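Local coordinates for protein beta chain (Acipenser persicus, PDB 6IYH) that binds heme and probably carries oxygen as the beta subunit of a four-chain sturgeon hemoglobin of the globin family, at residues D78-A83 with I133-S138; F8-L13 with N72-M77; V32-T37 with G106-I111. All coordinates share one frame; numbering follows the deposited sequence.

Contact 1 of 3, residues D78-A83 with I133-S138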
ATOM      1  N   ASP B  78     -16.098 -19.989  -5.696  1.00 25.48           N
ATOM      2  CA  ASP B  78     -17.188 -19.157  -6.218  1.00 26.92           C
ATOM      3  C   ASP B  78     -17.690 -18.177  -5.180  1.00 27.70           C
ATOM      4  O   ASP B  78     -18.294 -17.229  -5.557  1.00 33.27           O
ATOM      5  CB  ASP B  78     -18.353 -19.976  -6.757  1.00 28.22           C
ATOM      6  CG  ASP B  78     -17.982 -20.823  -7.926  1.00 33.28           C
ATOM      7  OD1 ASP B  78     -17.204 -20.420  -8.807  1.00 32.96           O
ATOM      8  OD2 ASP B  78     -18.514 -21.949  -7.984  1.00 50.27           O
ATOM      9  N   ASP B  79     -17.460 -18.368  -3.894  1.00 27.32           N
ATOM     10  CA  ASP B  79     -17.731 -17.290  -2.949  1.00 30.63           C
ATOM     11  C   ASP B  79     -16.869 -17.387  -1.701  1.00 24.97           C
ATOM     12  O   ASP B  79     -17.324 -17.800  -0.639  1.00 19.99           O
ATOM     13  CB  ASP B  79     -19.232 -17.255  -2.593  1.00 35.01           C
ATOM     14  CG  ASP B  79     -19.644 -15.963  -1.860  1.00 38.43           C
ATOM     15  OD1 ASP B  79     -18.792 -15.098  -1.533  1.00 36.98           O
ATOM     16  OD2 ASP B  79     -20.859 -15.833  -1.595  1.00 39.41           O
ATOM     17  N   VAL B  80     -15.612 -16.965  -1.847  1.00 23.62           N
ATOM     18  CA  VAL B  80     -14.669 -17.059  -0.714  1.00 21.21           C
ATOM     19  C   VAL B  80     -15.060 -16.068   0.388  1.00 21.94           C
ATOM     20  O   VAL B  80     -14.951 -16.402   1.563  1.00 20.05           O
ATOM     21  CB  VAL B  80     -13.244 -16.775  -1.186  1.00 22.17           C
ATOM     22  CG1 VAL B  80     -12.225 -16.848  -0.046  1.00 19.75           C
ATOM     23  CG2 VAL B  80     -12.834 -17.697  -2.303  1.00 20.84           C
ATOM     24  N   ALA B  81     -15.546 -14.862   0.045  1.00 24.51           N
ATOM     25  CA  ALA B  81     -15.991 -13.855   1.093  1.00 26.11           C
ATOM     26  C   ALA B  81     -16.947 -14.461   2.113  1.00 23.83           C
ATOM     27  O   ALA B  81     -16.712 -14.423   3.332  1.00 22.33           O
ATOM     28  CB  ALA B  81     -16.634 -12.614   0.449  1.00 25.76           C
ATOM     29  N   ASP B  82     -18.012 -15.093   1.613  1.00 25.95           N
ATOM     30  CA  ASP B  82     -18.990 -15.756   2.529  1.00 29.11           C
ATOM     31  C   ASP B  82     -18.329 -16.838   3.423  1.00 28.12           C
ATOM     32  O   ASP B  82     -18.466 -16.882   4.653  1.00 28.25           O
ATOM     33  CB  ASP B  82     -20.213 -16.354   1.727  1.00 31.75           C
ATOM     34  CG  ASP B  82     -21.086 -17.384   2.577  1.00 38.75           C
ATOM     35  OD1 ASP B  82     -20.739 -18.606   2.636  1.00 45.93           O
ATOM     36  OD2 ASP B  82     -22.125 -16.969   3.187  1.00 43.98           O
ATOM     37  N   ALA B  83     -17.563 -17.705   2.789  1.00 28.54           N
ATOM     38  CA  ALA B  83     -16.924 -18.803   3.482  1.00 27.28           C
ATOM     39  C   ALA B  83     -15.871 -18.318   4.533  1.00 26.70           C
ATOM     40  O   ALA B  83     -15.674 -18.941   5.606  1.00 24.53           O
ATOM     41  CB  ALA B  83     -16.270 -19.664   2.425  1.00 28.45           C
ATOM     42  N   ILE B 133      -5.195 -15.756  -5.123  1.00 11.76           N
ATOM     43  CA  ILE B 133      -4.648 -15.037  -3.933  1.00 12.18           C
ATOM     44  C   ILE B 133      -5.403 -13.713  -3.641  1.00 12.36           C
ATOM     45  O   ILE B 133      -5.688 -13.408  -2.514  1.00 12.37           O
ATOM     46  CB  ILE B 133      -3.124 -14.892  -4.123  1.00 13.14           C
ATOM     47  CG1 ILE B 133      -2.463 -16.219  -3.879  1.00 13.67           C
ATOM     48  CG2 ILE B 133      -2.498 -13.808  -3.212  1.00 13.84           C
ATOM     49  CD1 ILE B 133      -1.112 -16.351  -4.518  1.00 14.45           C
ATOM     50  N   ALA B 134      -5.606 -12.891  -4.668  1.00 12.42           N
ATOM     51  CA  ALA B 134      -6.343 -11.638  -4.558  1.00 13.82           C
ATOM     52  C   ALA B 134      -7.740 -11.845  -4.010  1.00 13.72           C
ATOM     53  O   ALA B 134      -8.209 -11.093  -3.182  1.00 14.43           O
ATOM     54  CB  ALA B 134      -6.305 -10.930  -5.889  1.00 14.71           C
ATOM     55  N   VAL B 135      -8.403 -12.920  -4.411  1.00 14.43           N
ATOM     56  CA  VAL B 135      -9.732 -13.170  -3.929  1.00 15.56           C
ATOM     57  C   VAL B 135      -9.690 -13.572  -2.454  1.00 14.19           C
ATOM     58  O   VAL B 135     -10.506 -13.139  -1.699  1.00 14.46           O
ATOM     59  CB  VAL B 135     -10.403 -14.265  -4.780  1.00 16.07           C
ATOM     60  CG1 VAL B 135     -11.648 -14.780  -4.104  1.00 16.36           C
ATOM     61  CG2 VAL B 135     -10.704 -13.716  -6.175  1.00 16.52           C
ATOM     62  N   ILE B 136      -8.655 -14.343  -2.072  1.00 15.02           N
ATOM     63  CA  ILE B 136      -8.470 -14.705  -0.651  1.00 15.34           C
ATOM     64  C   ILE B 136      -8.186 -13.444   0.197  1.00 14.65           C
ATOM     65  O   ILE B 136      -8.737 -13.267   1.295  1.00 13.50           O
ATOM     66  CB  ILE B 136      -7.363 -15.773  -0.470  1.00 14.47           C
ATOM     67  CG1 ILE B 136      -7.854 -17.134  -1.007  1.00 15.55           C
ATOM     68  CG2 ILE B 136      -6.951 -15.884   0.982  1.00 14.90           C
ATOM     69  CD1 ILE B 136      -6.753 -18.152  -1.296  1.00 15.91           C
ATOM     70  N   ILE B 137      -7.293 -12.596  -0.309  1.00 14.80           N
ATOM     71  CA  ILE B 137      -6.958 -11.378   0.419  1.00 15.72           C
ATOM     72  C   ILE B 137      -8.181 -10.475   0.640  1.00 15.86           C
ATOM     73  O   ILE B 137      -8.405  -9.928   1.729  1.00 14.71           O
ATOM     74  CB  ILE B 137      -5.869 -10.627  -0.320  1.00 18.24           C
ATOM     75  CG1 ILE B 137      -4.557 -11.386  -0.192  1.00 18.08           C
ATOM     76  CG2 ILE B 137      -5.707  -9.209   0.215  1.00 20.55           C
ATOM     77  CD1 ILE B 137      -3.567 -11.042  -1.252  1.00 18.81           C
ATOM     78  N   SER B 138      -8.921 -10.306  -0.412  1.00 16.90           N
ATOM     79  CA  SER B 138     -10.114  -9.497  -0.352  1.00 18.19           C
ATOM     80  C   SER B 138     -11.090 -10.119   0.692  1.00 18.60           C
ATOM     81  O   SER B 138     -11.687  -9.395   1.522  1.00 18.50           O
ATOM     82  CB  SER B 138     -10.703  -9.359  -1.750  1.00 19.98           C
ATOM     83  OG  SER B 138     -11.968  -8.746  -1.610  1.00 22.84           O
TER
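Val80 and Val135 both set CG1 trans to the main-chain nitrogen, with chi1 at 179° and 166°, and in each valine CG2 then lies beside that nitrogen. In Val80 this sends CG2 to Val135 and CG1 to the backbone at Ile136, and CB itself points toward helix 123-142. CG2 of Val80 comes to 3.6 Å from CG1 of Val135, and the same Val135 methyl lies 3.9 Å from CB of Val80, so one methyl of Val135 packs against the CB-CG2 branch of Val80 while the two side chains run at a slant to each other. The other branch of Val80, CG1, faces the backbone of the opposite helix, 4.4 Å from CA of Ile136. The backbones are closest here, with 6.6 Å between the CA atoms of Val80 and Ile136. A compact beta-branched residue suits this place, since it can reach the helix at two points without a long chain. Ile136 itself turns its CB away, and its side chain reaches the heme and also packs on Val70 and Ala73 of helix 57-75.

The turn that presents Val80 is held by Asp79, the N-cap of helix 80-83. Its OD1 accepts from the backbone N of Asp82 at 3.2 Å along a nearly straight N-H line (171°), although the donor meets the carboxylate from above its plane. Aspartate suits the position because its short side chain can bend back to an amide of the first helical turn, which has no earlier carbonyl to pair with, and its charge would be expected to suit the positive end of the helix dipole. Nearby, Asp78 forms a salt bridge with Arg7 of the N-terminal helix. The whole is the EF corner of a globin, laid on the C-terminal helix behind the heme pocket.

Contact 2 of 3, residues F8-L13 with N72-M77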
ATOM      1  N   PHE B   8      -8.964 -24.830 -13.912  1.00 28.47           N
ATOM      2  CA  PHE B   8      -8.089 -25.925 -14.186  1.00 29.12           C
ATOM      3  C   PHE B   8      -6.671 -25.686 -13.713  1.00 26.20           C
ATOM      4  O   PHE B   8      -6.066 -26.586 -13.138  1.00 22.00           O
ATOM      5  CB  PHE B   8      -8.028 -26.150 -15.693  1.00 30.22           C
ATOM      6  CG  PHE B   8      -7.155 -27.294 -16.093  1.00 32.56           C
ATOM      7  CD1 PHE B   8      -7.586 -28.593 -15.929  1.00 34.10           C
ATOM      8  CD2 PHE B   8      -5.899 -27.067 -16.607  1.00 35.25           C
ATOM      9  CE1 PHE B   8      -6.790 -29.620 -16.325  1.00 35.55           C
ATOM     10  CE2 PHE B   8      -5.083 -28.099 -16.982  1.00 39.01           C
ATOM     11  CZ  PHE B   8      -5.535 -29.373 -16.859  1.00 38.04           C
ATOM     12  N   ALA B   9      -6.131 -24.503 -13.994  1.00 21.60           N
ATOM     13  CA  ALA B   9      -4.799 -24.091 -13.523  1.00 21.79           C
ATOM     14  C   ALA B   9      -4.707 -24.198 -11.998  1.00 19.97           C
ATOM     15  O   ALA B   9      -3.689 -24.677 -11.499  1.00 19.19           O
ATOM     16  CB  ALA B   9      -4.468 -22.663 -14.006  1.00 22.33           C
ATOM     17  N   ILE B  10      -5.750 -23.800 -11.297  1.00 19.06           N
ATOM     18  CA  ILE B  10      -5.798 -23.833  -9.834  1.00 22.18           C
ATOM     19  C   ILE B  10      -5.919 -25.263  -9.310  1.00 23.01           C
ATOM     20  O   ILE B  10      -5.054 -25.685  -8.530  1.00 22.37           O
ATOM     21  CB  ILE B  10      -6.954 -22.968  -9.279  1.00 22.77           C
ATOM     22  CG1 ILE B  10      -6.664 -21.517  -9.613  1.00 22.25           C
ATOM     23  CG2 ILE B  10      -7.153 -23.155  -7.780  1.00 22.28           C
ATOM     24  CD1 ILE B  10      -7.852 -20.607  -9.380  1.00 26.72           C
ATOM     25  N   THR B  11      -6.935 -26.014  -9.763  1.00 21.95           N
ATOM     26  CA  THR B  11      -7.194 -27.341  -9.184  1.00 23.72           C
ATOM     27  C   THR B  11      -6.093 -28.359  -9.603  1.00 20.29           C
ATOM     28  O   THR B  11      -5.698 -29.196  -8.752  1.00 21.22           O
ATOM     29  CB  THR B  11      -8.604 -27.822  -9.487  1.00 25.90           C
ATOM     30  OG1 THR B  11      -8.715 -27.878 -10.893  1.00 28.04           O
ATOM     31  CG2 THR B  11      -9.626 -26.887  -8.904  1.00 29.06           C
ATOM     32  N   THR B  12      -5.482 -28.237 -10.792  1.00 21.86           N
ATOM     33  CA  THR B  12      -4.388 -29.164 -11.155  1.00 26.06           C
ATOM     34  C   THR B  12      -3.136 -28.912 -10.349  1.00 21.57           C
ATOM     35  O   THR B  12      -2.474 -29.850  -9.929  1.00 19.13           O
ATOM     36  CB  THR B  12      -3.991 -29.253 -12.649  1.00 29.61           C
ATOM     37  OG1 THR B  12      -3.341 -28.067 -13.062  1.00 38.57           O
ATOM     38  CG2 THR B  12      -5.212 -29.396 -13.521  1.00 29.37           C
ATOM     39  N   LEU B  13      -2.788 -27.648 -10.155  1.00 18.20           N
ATOM     40  CA  LEU B  13      -1.607 -27.372  -9.355  1.00 15.01           C
ATOM     41  C   LEU B  13      -1.870 -27.760  -7.915  1.00 13.11           C
ATOM     42  O   LEU B  13      -0.981 -28.317  -7.271  1.00 12.39           O
ATOM     43  CB  LEU B  13      -1.238 -25.864  -9.470  1.00 17.21           C
ATOM     44  CG  LEU B  13       0.129 -25.553  -8.860  1.00 20.34           C
ATOM     45  CD1 LEU B  13       0.815 -24.319  -9.468  1.00 22.11           C
ATOM     46  CD2 LEU B  13      -0.054 -25.132  -7.408  1.00 21.44           C
ATOM     47  N   ASN B  72      -9.594 -24.726   1.582  1.00 18.34           N
ATOM     48  CA  ASN B  72     -11.040 -24.346   1.811  1.00 18.37           C
ATOM     49  C   ASN B  72     -11.491 -23.239   0.878  1.00 20.65           C
ATOM     50  O   ASN B  72     -12.601 -23.271   0.278  1.00 17.19           O
ATOM     51  CB  ASN B  72     -11.330 -23.918   3.264  1.00 23.42           C
ATOM     52  CG  ASN B  72     -11.133 -25.023   4.268  1.00 27.25           C
ATOM     53  OD1 ASN B  72     -11.359 -26.188   3.971  1.00 31.65           O
ATOM     54  ND2 ASN B  72     -10.689 -24.669   5.472  1.00 28.37           N
ATOM     55  N   ALA B  73     -10.637 -22.211   0.683  1.00 19.22           N
ATOM     56  CA  ALA B  73     -11.011 -21.159  -0.261  1.00 18.51           C
ATOM     57  C   ALA B  73     -11.209 -21.690  -1.668  1.00 17.18           C
ATOM     58  O   ALA B  73     -12.100 -21.271  -2.393  1.00 17.97           O
ATOM     59  CB  ALA B  73      -9.985 -20.019  -0.261  1.00 18.64           C
ATOM     60  N   ILE B  74     -10.339 -22.597  -2.096  1.00 18.09           N
ATOM     61  CA  ILE B  74     -10.443 -23.190  -3.393  1.00 19.82           C
ATOM     62  C   ILE B  74     -11.766 -23.987  -3.546  1.00 22.55           C
ATOM     63  O   ILE B  74     -12.440 -23.888  -4.572  1.00 22.92           O
ATOM     64  CB  ILE B  74      -9.200 -24.061  -3.698  1.00 19.56           C
ATOM     65  CG1 ILE B  74      -7.959 -23.222  -3.926  1.00 18.53           C
ATOM     66  CG2 ILE B  74      -9.429 -24.954  -4.901  1.00 21.06           C
ATOM     67  CD1 ILE B  74      -6.667 -24.012  -3.780  1.00 18.98           C
ATOM     68  N   ALA B  75     -12.143 -24.726  -2.510  1.00 22.37           N
ATOM     69  CA  ALA B  75     -13.398 -25.490  -2.533  1.00 24.65           C
ATOM     70  C   ALA B  75     -14.602 -24.543  -2.563  1.00 26.53           C
ATOM     71  O   ALA B  75     -15.659 -24.880  -3.065  1.00 24.60           O
ATOM     72  CB  ALA B  75     -13.442 -26.410  -1.323  1.00 23.97           C
ATOM     73  N   HIS B  76     -14.443 -23.340  -1.997  1.00 21.77           N
ATOM     74  CA  HIS B  76     -15.450 -22.294  -2.081  1.00 24.02           C
ATOM     75  C   HIS B  76     -15.108 -21.164  -3.029  1.00 21.37           C
ATOM     76  O   HIS B  76     -15.498 -20.009  -2.808  1.00 22.73           O
ATOM     77  CB  HIS B  76     -15.717 -21.752  -0.681  1.00 25.67           C
ATOM     78  CG  HIS B  76     -16.341 -22.740   0.253  1.00 31.30           C
ATOM     79  ND1 HIS B  76     -15.599 -23.602   1.040  1.00 35.11           N
ATOM     80  CD2 HIS B  76     -17.639 -22.994   0.539  1.00 34.50           C
ATOM     81  CE1 HIS B  76     -16.418 -24.334   1.780  1.00 36.14           C
ATOM     82  NE2 HIS B  76     -17.662 -23.976   1.500  1.00 34.92           N
ATOM     83  N   MET B  77     -14.436 -21.461  -4.109  1.00 21.32           N
ATOM     84  CA  MET B  77     -13.829 -20.370  -4.895  1.00 22.43           C
ATOM     85  C   MET B  77     -14.870 -19.479  -5.571  1.00 24.58           C
ATOM     86  O   MET B  77     -14.535 -18.368  -6.013  1.00 22.93           O
ATOM     87  CB  MET B  77     -12.836 -20.850  -5.931  1.00 24.27           C
ATOM     88  CG  MET B  77     -13.347 -21.742  -7.075  1.00 25.29           C
ATOM     89  SD  MET B  77     -11.989 -22.642  -7.930  1.00 27.09           S
ATOM     90  CE  MET B  77     -11.429 -21.318  -8.950  1.00 25.01           C
TER
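Ile10 of helix 4-14 packs on Ile74 and Met77, where the N-terminal helix of the globin fold meets the C-terminal end of helix 57-75. From CB, which points toward that helix end, the side chain of Ile10 divides into two arms with different partners. The shorter arm, CG2, rests on Ile74: it is 3.9 Å from CG1 of that residue and 4.1 Å from its CD1, so the methyl lies against the flank of Ile74, the two isoleucine chains running antiparallel past one another. The longer arm runs through CG1 to CD1, which meets CE of Met77 tip to tip at 3.7 Å. A branched isoleucine suits the place because it serves two neighbours at once.

Met77 gets there by two turns. Its CG sits between the backbone N and the carbonyl carbon (chi1 64°), and a bend about the CG-SD bond, chi3 -80°, turns the methyl to the meeting. Such flexibility fits methionine to a place just past a helix end. Trp2 packs on Ile10 and gives its NE1 hydrogen to Met77 O, while Trp129 of helix 123-142 touches Ile74.

At the margin Thr11 adds a looser touch. Its OG1 is bonded to Arg7 O within its own helix, and its methyl CG2 lies 4.4 Å from CG2 of Ile74.

Contact 3 of 3, residues V32-T37 with G106-I111. With PGO (S-1,2-propanediol), chain E.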
ATOM      1  N   VAL B  32      10.465 -14.114   8.040  1.00  7.50           N
ATOM      2  CA  VAL B  32      11.820 -13.644   7.777  1.00  8.49           C
ATOM      3  C   VAL B  32      11.783 -12.331   6.966  1.00  8.71           C
ATOM      4  O   VAL B  32      12.559 -11.365   7.319  1.00  8.47           O
ATOM      5  CB  VAL B  32      12.681 -14.717   7.050  1.00  8.64           C
ATOM      6  CG1 VAL B  32      14.004 -14.106   6.547  1.00 10.05           C
ATOM      7  CG2 VAL B  32      12.887 -15.904   7.996  1.00  8.74           C
ATOM      8  N   VAL B  33      10.996 -12.265   5.898  1.00  7.87           N
ATOM      9  CA  VAL B  33      11.078 -11.151   5.011  1.00  7.93           C
ATOM     10  C   VAL B  33      10.371  -9.917   5.598  1.00  8.43           C
ATOM     11  O   VAL B  33      10.733  -8.771   5.310  1.00  8.80           O
ATOM     12  CB  VAL B  33      10.521 -11.529   3.613  1.00  7.54           C
ATOM     13  CG1 VAL B  33      10.407 -10.374   2.639  1.00  7.79           C
ATOM     14  CG2 VAL B  33      11.324 -12.678   2.995  1.00  8.85           C
ATOM     15  N   TYR B  34       9.251 -10.154   6.297  1.00  7.86           N
ATOM     16  CA  TYR B  34       8.451  -9.083   6.928  1.00  8.55           C
ATOM     17  C   TYR B  34       8.453  -9.308   8.417  1.00  8.87           C
ATOM     18  O   TYR B  34       7.419  -9.612   9.006  1.00  8.83           O
ATOM     19  CB  TYR B  34       7.064  -9.192   6.334  1.00  8.85           C
ATOM     20  CG  TYR B  34       7.050  -9.182   4.834  1.00  9.38           C
ATOM     21  CD1 TYR B  34       7.150  -7.979   4.079  1.00 10.58           C
ATOM     22  CD2 TYR B  34       7.004 -10.385   4.116  1.00  9.38           C
ATOM     23  CE1 TYR B  34       7.123  -8.017   2.664  1.00  9.61           C
ATOM     24  CE2 TYR B  34       7.030 -10.388   2.744  1.00 10.45           C
ATOM     25  CZ  TYR B  34       7.042  -9.230   2.017  1.00 10.50           C
ATOM     26  OH  TYR B  34       7.076  -9.319   0.572  1.00 13.39           O
ATOM     27  N   PRO B  35       9.572  -9.030   9.063  1.00  9.50           N
ATOM     28  CA  PRO B  35       9.730  -9.592  10.459  1.00  9.86           C
ATOM     29  C   PRO B  35       8.878  -8.988  11.554  1.00 10.00           C
ATOM     30  O   PRO B  35       8.651  -9.583  12.634  1.00 10.78           O
ATOM     31  CB  PRO B  35      11.232  -9.431  10.711  1.00  9.87           C
ATOM     32  CG  PRO B  35      11.697  -8.388   9.798  1.00  9.92           C
ATOM     33  CD  PRO B  35      10.865  -8.557   8.557  1.00  9.48           C
ATOM     34  N   TRP B  36       8.294  -7.853  11.242  1.00 10.39           N
ATOM     35  CA  TRP B  36       7.296  -7.260  12.089  1.00 11.95           C
ATOM     36  C   TRP B  36       6.090  -8.108  12.281  1.00 11.44           C
ATOM     37  O   TRP B  36       5.460  -8.012  13.320  1.00 12.42           O
ATOM     38  CB  TRP B  36       6.905  -5.898  11.619  1.00 12.36           C
ATOM     39  CG  TRP B  36       6.493  -5.799  10.176  1.00 13.18           C
ATOM     40  CD1 TRP B  36       5.232  -5.991   9.662  1.00 12.62           C
ATOM     41  CD2 TRP B  36       7.331  -5.497   9.080  1.00 12.19           C
ATOM     42  NE1 TRP B  36       5.250  -5.815   8.330  1.00 12.59           N
ATOM     43  CE2 TRP B  36       6.518  -5.517   7.928  1.00 14.04           C
ATOM     44  CE3 TRP B  36       8.709  -5.253   8.936  1.00 12.72           C
ATOM     45  CZ2 TRP B  36       6.993  -5.210   6.705  1.00 13.43           C
ATOM     46  CZ3 TRP B  36       9.185  -4.987   7.720  1.00 12.53           C
ATOM     47  CH2 TRP B  36       8.338  -5.016   6.594  1.00 13.33           C
ATOM     48  N   THR B  37       5.833  -9.027  11.344  1.00 10.93           N
ATOM     49  CA  THR B  37       4.755  -9.926  11.497  1.00 10.24           C
ATOM     50  C   THR B  37       4.943 -10.904  12.646  1.00 10.67           C
ATOM     51  O   THR B  37       3.952 -11.479  13.056  1.00 11.54           O
ATOM     52  CB  THR B  37       4.484 -10.745  10.175  1.00 10.32           C
ATOM     53  OG1 THR B  37       5.622 -11.527   9.800  1.00  9.55           O
ATOM     54  CG2 THR B  37       4.118  -9.768   9.016  1.00  9.84           C
ATOM     55  N   GLY B 106       0.457 -13.473   0.583  1.00  8.87           N
ATOM     56  CA  GLY B 106       0.118 -13.927  -0.749  1.00  9.10           C
ATOM     57  C   GLY B 106       1.335 -13.880  -1.627  1.00  9.07           C
ATOM     58  O   GLY B 106       1.552 -14.788  -2.439  1.00  8.50           O
ATOM     59  N   ASP B 107       2.133 -12.795  -1.510  1.00  8.10           N
ATOM     60  CA  ASP B 107       3.364 -12.746  -2.280  1.00  8.26           C
ATOM     61  C   ASP B 107       4.281 -13.889  -1.943  1.00  7.46           C
ATOM     62  O   ASP B 107       4.948 -14.469  -2.863  1.00  7.42           O
ATOM     63  CB  ASP B 107       4.111 -11.414  -2.038  1.00  8.93           C
ATOM     64  CG  ASP B 107       3.415 -10.179  -2.667  1.00 11.11           C
ATOM     65  OD1 ASP B 107       2.509 -10.327  -3.513  1.00 11.99           O
ATOM     66  OD2 ASP B 107       3.944  -9.035  -2.347  1.00 13.21           O
ATOM     67  N   CYS B 108       4.406 -14.242  -0.650  1.00  6.97           N
ATOM     68  CA  CYS B 108       5.301 -15.304  -0.245  1.00  7.73           C
ATOM     69  C   CYS B 108       4.769 -16.624  -0.811  1.00  7.33           C
ATOM     70  O   CYS B 108       5.537 -17.444  -1.264  1.00  8.60           O
ATOM     71  CB  CYS B 108       5.439 -15.457   1.249  1.00  7.09           C
ATOM     72  SG  CYS B 108       6.288 -14.036   2.030  1.00 10.03           S
ATOM     73  N   LEU B 109       3.460 -16.780  -0.842  1.00  8.03           N
ATOM     74  CA  LEU B 109       2.858 -18.048  -1.360  1.00  8.11           C
ATOM     75  C   LEU B 109       3.119 -18.203  -2.837  1.00  8.56           C
ATOM     76  O   LEU B 109       3.576 -19.300  -3.280  1.00  8.35           O
ATOM     77  CB  LEU B 109       1.363 -18.077  -1.035  1.00  8.79           C
ATOM     78  CG  LEU B 109       0.632 -19.283  -1.641  1.00 10.41           C
ATOM     79  CD1 LEU B 109       1.213 -20.571  -1.186  1.00 11.06           C
ATOM     80  CD2 LEU B 109      -0.862 -19.211  -1.333  1.00 10.70           C
ATOM     81  N   SER B 110       2.936 -17.126  -3.612  1.00  8.34           N
ATOM     82  CA  SER B 110       3.254 -17.193  -5.057  1.00  9.18           C
ATOM     83  C   SER B 110       4.710 -17.550  -5.320  1.00  9.05           C
ATOM     84  O   SER B 110       5.032 -18.371  -6.177  1.00  9.22           O
ATOM     85  CB  SER B 110       2.870 -15.895  -5.763  1.00  9.23           C
ATOM     86  OG  SER B 110       3.037 -15.989  -7.135  1.00  9.88           O
ATOM     87  N   ILE B 111       5.613 -16.889  -4.597  1.00  8.48           N
ATOM     88  CA  ILE B 111       7.051 -17.216  -4.614  1.00  8.35           C
ATOM     89  C   ILE B 111       7.324 -18.659  -4.289  1.00  8.67           C
ATOM     90  O   ILE B 111       8.076 -19.289  -4.976  1.00  7.99           O
ATOM     91  CB  ILE B 111       7.857 -16.209  -3.747  1.00  8.46           C
ATOM     92  CG1 ILE B 111       7.866 -14.850  -4.408  1.00  9.00           C
ATOM     93  CG2 ILE B 111       9.253 -16.634  -3.430  1.00  8.74           C
ATOM     94  CD1 ILE B 111       8.293 -13.618  -3.584  1.00  8.32           C
TER
HETATM   95  C1  PGO E 202       2.926  -6.600  -4.843  1.00 36.14           C
HETATM   96  C2  PGO E 202       2.132  -7.868  -5.225  1.00 34.67           C
HETATM   97  C3  PGO E 202       1.247  -7.585  -6.366  1.00 41.53           C
HETATM   98  O1  PGO E 202       4.122  -6.868  -4.064  1.00 37.05           O
HETATM   99  O2  PGO E 202       1.158  -8.325  -4.274  1.00 31.89           O
HETATM  100  O   HOH W   1       5.146  -8.004  -0.334  1.00 16.36           O
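Tyr34 meets Asp107 and Cys108 at the point where the segment joining helix 19-33 to the short 3-10 turn at 35-37, the BC corner of a globin, faces helix 100-117. Val33, in the last turn of the first helix, lays its CG1 over one face of the Tyr34 ring, 3.4 Å above the plane and toward the rim. Its backbone O accepts a hydrogen bond from a basic side chain of a neighbouring subunit, and its side chain packs on a second such subunit, so this corner belongs to the subunit interfaces of the tetramer.

Tyr34 is the first residue to leave the helical path, and it carries the contact. With chi1 at -53°, CG stands beside the backbone N and the ring extends toward helix 100-117. Cys108 SG arrives at the ring edge, nearly in the plane, 3.8 Å from CE2: a sulfur-aromatic contact of the edge-on kind. A small, polarisable thiol fits there, where Arg29 also packs on it. His104 stacks on the Tyr34 ring.

After Pro35, the carbonyl carbon of Tyr34 lies over the centre of the Trp36 indole. Thr37 touches the heme; its OG1 lies 2.7 Å from Tyr34 O, and it and Thr37 N give hydrogens to that oxygen from opposite faces of the carbonyl plane. Threonine suits a tight turn because its hydroxyl doubles the backbone bond.

Between Tyr34 OH and OD2 of Asp107 the gap is 4.3 Å, bridged by a water that donates to OD2. The long phenol suits its place by carrying a hydroxyl to this water while its ring packs; the aspartate offers the water an acceptor. Each Asp107 oxygen also takes a hydrogen from a propanediol, probably from the crystallisation liquor: PGO O1 lies 2.8 Å from Asp107 OD2, and PGO O2 gives to Asp107 OD1.

Overall arrangement
From the N terminus, helix 4-14 opens the loop that contact 2 closes at the end of helix 57-75. Contact 3 opens within that loop, at 32-37, and closes on helix 100-117, so these two cross. Contact 1 starts at 78-83, directly after contact 2 has closed, and ends on helix 123-142; it follows contact 2 in series and crosses contact 3. Contacts 1 and 2 adjoin, with Ala73 CB packed 3.7 Å from Ile136 CG1. Contact 3 lies on the other side of the chain's centre, yet Ile133 reaches Gly106. Together they join helix 4-14 to helix 57-75, the corner after helix 19-33 to helix 100-117, and the corner at 78-83 to helix 123-142.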